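Local coordinates for ORF34P2 (Lactococcus phage p2, PDB 2WKD), which binds single-stranded DNA with nanomolar affinity and without sequence specificity, at residues 3-8 and 59-64. The protein carries 2 engineered substitutions. Sequence-based numbering, arbitrary orientation.
Sequences IITVTA and TVTVSG
Strand 3-8 runs antiparallel to residues 59-63, and the pairing continues to Gly64, where the chain turns a corner; pairs of backbone hydrogen bonds join Ile4-Gly64, Val6-Val62 and Ala8-Val60. The middle pair is the tightest: Val6 N to Val62 O and Val62 N to Val6 O both measure 2.7 Å. At the corner, Ile4 N lies 3.0 Å from Gly64 O, above that carbonyl's plane, although the Ile4 N-H points almost straight at it (171°). On one face Ile4, Val6, Val60 and Val62 are buried, with Ala8 at the end only partly so; this face is purely aliphatic. The other is partly exposed and lined with hydroxyls. There Thr7 OG1 and Thr61 OG1 share a longer hydrogen bond of 3.2 Å, while Ser63 OG, anti to its backbone N (chi1 -170°), reaches Thr5 OG1 at 2.9 Å. Both hydroxyls of the Thr7-Thr61 pair stand anti to their carbonyl carbons, so the methyls diverge, Thr7 CG2 turned to Thr59 CG2 and Thr61 CG2 to Thr5 CG2 (3.6 Å). In this sheet, consistent with an OB fold, Val6 and Ala8 pack on Val30 of strand 25-31, strand 77-87 flanks residues 59-63, and residues 3-6 pair antiparallel with a strand of the second subunit, continuing the sheet across the interface.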
loop_
_atom_site.group_PDB
_atom_site.type_symbol
_atom_site.label_atom_id
_atom_site.label_comp_id
_atom_site.label_asym_id
_atom_site.label_seq_id
_atom_site.Cartn_x
_atom_site.Cartn_y
_atom_site.Cartn_z
ATOM N N ILE A 3 4.653 -1.918 -2.116
ATOM C CA ILE A 3 3.623 -2.816 -2.648
ATOM C C ILE A 3 2.346 -2.501 -1.888
ATOM O O ILE A 3 2.348 -2.448 -0.655
ATOM C CB ILE A 3 3.998 -4.322 -2.445
ATOM C CG1 ILE A 3 5.338 -4.661 -3.106
ATOM C CG2 ILE A 3 2.884 -5.268 -2.952
ATOM C CD1 ILE A 3 5.359 -4.538 -4.626
ATOM N N ILE A 4 1.270 -2.233 -2.618
ATOM C CA ILE A 4 -0.036 -2.034 -1.997
ATOM C C ILE A 4 -0.877 -3.253 -2.345
ATOM O O ILE A 4 -0.915 -3.686 -3.523
ATOM C CB ILE A 4 -0.722 -0.712 -2.450
ATOM C CG1 ILE A 4 0.194 0.487 -2.140
ATOM C CG2 ILE A 4 -2.076 -0.547 -1.784
ATOM C CD1 ILE A 4 -0.458 1.869 -2.299
ATOM N N THR A 5 -1.506 -3.818 -1.312
ATOM C CA THR A 5 -2.326 -5.028 -1.444
ATOM C C THR A 5 -3.738 -4.763 -0.943
ATOM O O THR A 5 -3.933 -4.534 0.242
ATOM C CB THR A 5 -1.735 -6.228 -0.641
ATOM O OG1 THR A 5 -0.367 -6.431 -1.009
ATOM C CG2 THR A 5 -2.524 -7.513 -0.942
ATOM N N VAL A 6 -4.723 -4.823 -1.838
ATOM C CA VAL A 6 -6.116 -4.587 -1.442
ATOM C C VAL A 6 -6.988 -5.802 -1.736
ATOM O O VAL A 6 -6.865 -6.423 -2.786
ATOM C CB VAL A 6 -6.728 -3.317 -2.122
ATOM C CG1 VAL A 6 -8.054 -2.905 -1.418
ATOM C CG2 VAL A 6 -5.763 -2.155 -2.077
ATOM N N THR A 7 -7.842 -6.148 -0.780
ATOM C CA THR A 7 -8.838 -7.194 -0.955
ATOM C C THR A 7 -10.197 -6.511 -0.970
ATOM O O THR A 7 -10.525 -5.732 -0.076
ATOM C CB THR A 7 -8.742 -8.252 0.176
ATOM O OG1 THR A 7 -7.413 -8.776 0.194
ATOM C CG2 THR A 7 -9.736 -9.407 -0.035
ATOM N N ALA A 8 -10.975 -6.784 -2.010
ATOM C CA ALA A 8 -12.243 -6.093 -2.204
ATOM C C ALA A 8 -13.159 -6.917 -3.111
ATOM O O ALA A 8 -12.680 -7.756 -3.885
ATOM C CB ALA A 8 -11.992 -4.717 -2.817
ATOM N N THR A 59 -14.617 -11.748 -5.108
ATOM C CA THR A 59 -13.693 -11.065 -4.195
ATOM C C THR A 59 -12.298 -11.305 -4.770
ATOM O O THR A 59 -11.978 -12.442 -5.190
ATOM C CB THR A 59 -13.788 -11.614 -2.751
ATOM O OG1 THR A 59 -15.145 -11.540 -2.297
ATOM C CG2 THR A 59 -12.883 -10.836 -1.775
ATOM N N VAL A 60 -11.496 -10.234 -4.834
ATOM C CA VAL A 60 -10.150 -10.300 -5.392
ATOM C C VAL A 60 -9.116 -9.658 -4.483
ATOM O O VAL A 60 -9.435 -8.772 -3.680
ATOM C CB VAL A 60 -10.054 -9.603 -6.776
ATOM C CG1 VAL A 60 -10.882 -10.358 -7.822
ATOM C CG2 VAL A 60 -10.482 -8.122 -6.677
ATOM N N THR A 61 -7.877 -10.113 -4.627
ATOM C CA THR A 61 -6.741 -9.454 -4.016
ATOM C C THR A 61 -5.915 -8.782 -5.116
ATOM O O THR A 61 -5.406 -9.448 -6.015
ATOM C CB THR A 61 -5.910 -10.450 -3.182
ATOM O OG1 THR A 61 -6.697 -10.867 -2.066
ATOM C CG2 THR A 61 -4.658 -9.813 -2.640
ATOM N N VAL A 62 -5.816 -7.460 -5.054
ATOM C CA VAL A 62 -4.956 -6.707 -5.970
ATOM C C VAL A 62 -3.679 -6.239 -5.264
ATOM O O VAL A 62 -3.739 -5.508 -4.261
ATOM C CB VAL A 62 -5.691 -5.520 -6.576
ATOM C CG1 VAL A 62 -4.782 -4.810 -7.582
ATOM C CG2 VAL A 62 -6.988 -5.997 -7.252
ATOM N N SER A 63 -2.530 -6.671 -5.797
ATOM C CA SER A 63 -1.241 -6.403 -5.185
ATOM C C SER A 63 -0.194 -5.930 -6.196
ATOM O O SER A 63 0.064 -6.595 -7.193
ATOM C CB SER A 63 -0.733 -7.647 -4.454
ATOM O OG SER A 63 0.411 -7.359 -3.664
ATOM N N GLY A 64 0.417 -4.785 -5.915
ATOM C CA GLY A 64 1.566 -4.336 -6.690
ATOM C C GLY A 64 1.944 -2.907 -6.398
ATOM O O GLY A 64 1.319 -2.249 -5.568
#